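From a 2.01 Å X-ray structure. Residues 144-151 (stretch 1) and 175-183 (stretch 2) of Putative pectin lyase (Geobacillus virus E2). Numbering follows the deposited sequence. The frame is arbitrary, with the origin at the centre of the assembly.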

# COMPACT_ATOMS: atom_id res chain seq x y z
N ALA A 144 -6.84 -8.84 -23.62
CA ALA A 144 -6.32 -9.41 -24.86
C ALA A 144 -6.55 -10.91 -24.92
O ALA A 144 -6.83 -11.46 -26.00
CB ALA A 144 -4.82 -9.12 -24.98
N THR A 145 -6.40 -11.59 -23.79
CA THR A 145 -6.73 -13.00 -23.65
C THR A 145 -8.04 -13.06 -22.87
O THR A 145 -8.08 -12.67 -21.70
CB THR A 145 -5.63 -13.78 -22.93
OG1 THR A 145 -4.43 -13.75 -23.71
CG2 THR A 145 -6.08 -15.25 -22.73
N CYS A 146 -9.11 -13.53 -23.52
CA CYS A 146 -10.43 -13.54 -22.90
C CYS A 146 -11.08 -14.92 -23.03
O CYS A 146 -11.29 -15.40 -24.15
CB CYS A 146 -11.32 -12.46 -23.51
SG CYS A 146 -12.97 -12.34 -22.71
N ILE A 147 -11.40 -15.53 -21.90
CA ILE A 147 -12.14 -16.79 -21.88
C ILE A 147 -13.63 -16.45 -21.87
O ILE A 147 -14.09 -15.72 -20.99
CB ILE A 147 -11.75 -17.63 -20.66
CG1 ILE A 147 -10.21 -17.70 -20.47
CG2 ILE A 147 -12.36 -19.02 -20.74
CD1 ILE A 147 -9.41 -18.32 -21.61
N LYS A 148 -14.36 -16.91 -22.89
CA LYS A 148 -15.79 -16.65 -23.03
C LYS A 148 -16.57 -17.90 -22.64
O LYS A 148 -16.56 -18.90 -23.36
CB LYS A 148 -16.13 -16.24 -24.46
CG LYS A 148 -15.44 -14.94 -24.90
CD LYS A 148 -16.24 -13.70 -24.62
CE LYS A 148 -15.61 -12.48 -25.32
NZ LYS A 148 -16.32 -11.22 -24.95
N SER A 149 -17.26 -17.84 -21.51
CA SER A 149 -17.96 -19.02 -21.00
C SER A 149 -19.34 -19.15 -21.60
O SER A 149 -20.06 -18.16 -21.74
CB SER A 149 -18.09 -18.94 -19.47
OG SER A 149 -18.66 -20.13 -18.94
N THR A 150 -19.74 -20.39 -21.90
CA THR A 150 -21.14 -20.70 -22.14
C THR A 150 -21.69 -21.63 -21.06
O THR A 150 -22.76 -22.23 -21.25
CB THR A 150 -21.35 -21.36 -23.51
OG1 THR A 150 -20.80 -22.69 -23.47
CG2 THR A 150 -20.67 -20.55 -24.62
N ILE A 151 -20.96 -21.79 -19.96
CA ILE A 151 -21.39 -22.68 -18.89
C ILE A 151 -22.62 -22.08 -18.19
O ILE A 151 -22.62 -20.91 -17.79
CB ILE A 151 -20.25 -22.89 -17.89
CG1 ILE A 151 -19.06 -23.55 -18.60
CG2 ILE A 151 -20.71 -23.67 -16.67
CD1 ILE A 151 -17.86 -23.70 -17.70
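Stretch 2 (175-183) EKMCIDGQN

Stretch 2 lies beside stretch 1 as a parallel neighbor in the same sheet. The chain turns a corner at K176, then runs extended alongside strand 145-149; the two axes approach to 4.6 Å and cross at -15°, close to parallel, with the register held from T145 to S149. T145 faces M177, C146 faces C178, I147 faces I179 and K148 faces D180, with CA atoms 4.7 to 5.0 Å apart.

The first rule is the parallel ladder, in which one residue bonds to both flanks of its partner. I147 N donates to C178 O at 2.8 Å, and I147 O accepts from D180 N at 2.8 Å, so I147 straddles I179. Before it, C178 N reaches T145 O at 2.9 Å; after it, S149 N reaches D180 O at 2.9 Å. All four bonds are close to straight.

I147, which has the most area covered on stretch 1, sends its side chain to the face shared with I179. I147 CB lies 4.3 Å from I179 CG1, and I147 CG1 lies 4.3 Å from M177 SD, a diagonal contact that widens the apolar patch.

D180 gives up nearly the same area on the other face, with C146, C178 and K148. K148 NZ meets D180 OD2 at 3.0 Å in a salt bridge between directly paired residues, while C146 SG packs 3.8 Å from D180 CB. The other carboxylate oxygen turns to its own chain: D180 OD1 accepts from Q182 N at 2.9 Å, tying the acid to the backbone that follows.

Q182 closes the contact. The backbone has already left the extended form at G181 (phi/psi -76/-9), and Q182, at 55/32, continues the turn with its CA-to-CB bond toward stretch 1. Q182 NE2 donates to S149 O at 2.7 Å, so a side-chain amide continues the pairing where the regular ladder stops.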

# COMPACT_ATOMS: atom_id res chain seq x y z
N GLU A 175 -2.68 -14.87 -14.34
CA GLU A 175 -2.11 -13.56 -14.66
C GLU A 175 -2.56 -13.14 -16.05
O GLU A 175 -2.60 -13.96 -16.96
CB GLU A 175 -0.57 -13.56 -14.61
CG GLU A 175 0.08 -14.01 -13.31
CD GLU A 175 1.60 -14.21 -13.48
OE1 GLU A 175 2.21 -13.46 -14.27
OE2 GLU A 175 2.18 -15.12 -12.85
N LYS A 176 -2.92 -11.87 -16.19
CA LYS A 176 -3.05 -11.22 -17.48
C LYS A 176 -4.05 -11.91 -18.42
O LYS A 176 -3.74 -12.23 -19.58
CB LYS A 176 -1.68 -11.11 -18.15
CG LYS A 176 -0.61 -10.50 -17.29
CD LYS A 176 -0.89 -9.04 -17.11
CE LYS A 176 0.19 -8.32 -16.29
NZ LYS A 176 -0.16 -6.84 -16.27
N MET A 177 -5.29 -12.05 -17.96
CA MET A 177 -6.37 -12.58 -18.79
C MET A 177 -7.71 -12.28 -18.12
O MET A 177 -7.76 -11.95 -16.93
CB MET A 177 -6.21 -14.09 -19.03
CG MET A 177 -6.63 -14.97 -17.84
SD MET A 177 -6.65 -16.77 -18.24
CE MET A 177 -4.94 -16.98 -18.55
N CYS A 178 -8.79 -12.37 -18.90
CA CYS A 178 -10.16 -12.12 -18.44
C CYS A 178 -10.97 -13.41 -18.56
O CYS A 178 -10.81 -14.17 -19.52
CB CYS A 178 -10.87 -11.00 -19.28
SG CYS A 178 -12.58 -10.52 -18.71
N ILE A 179 -11.84 -13.65 -17.57
CA ILE A 179 -12.91 -14.64 -17.68
C ILE A 179 -14.22 -13.88 -17.82
O ILE A 179 -14.59 -13.11 -16.92
CB ILE A 179 -12.95 -15.58 -16.47
CG1 ILE A 179 -11.76 -16.53 -16.48
CG2 ILE A 179 -14.26 -16.40 -16.50
CD1 ILE A 179 -10.48 -15.94 -15.86
N ASP A 180 -14.92 -14.08 -18.94
CA ASP A 180 -16.17 -13.38 -19.24
C ASP A 180 -17.29 -14.41 -19.25
O ASP A 180 -17.37 -15.26 -20.15
CB ASP A 180 -16.06 -12.65 -20.58
CG ASP A 180 -17.35 -11.96 -21.00
OD1 ASP A 180 -18.39 -12.03 -20.28
OD2 ASP A 180 -17.32 -11.33 -22.09
N GLY A 181 -18.17 -14.34 -18.23
CA GLY A 181 -19.26 -15.29 -18.07
C GLY A 181 -20.43 -15.09 -19.01
O GLY A 181 -21.32 -15.94 -19.08
N GLN A 182 -20.43 -13.97 -19.75
CA GLN A 182 -21.47 -13.65 -20.74
C GLN A 182 -22.87 -13.69 -20.11
O GLN A 182 -23.85 -14.03 -20.78
CB GLN A 182 -21.39 -14.57 -21.96
CG GLN A 182 -19.99 -14.59 -22.63
CD GLN A 182 -19.97 -15.29 -23.97
OE1 GLN A 182 -20.07 -14.64 -25.00
NE2 GLN A 182 -19.81 -16.62 -23.98
N ASN A 183 -22.95 -13.33 -18.83
CA ASN A 183 -24.21 -13.32 -18.08
C ASN A 183 -24.80 -14.71 -17.91
O ASN A 183 -25.96 -14.84 -17.52
CB ASN A 183 -25.23 -12.38 -18.72
CG ASN A 183 -24.78 -10.93 -18.68
OD1 ASN A 183 -24.75 -10.25 -19.70
ND2 ASN A 183 -24.37 -10.49 -17.51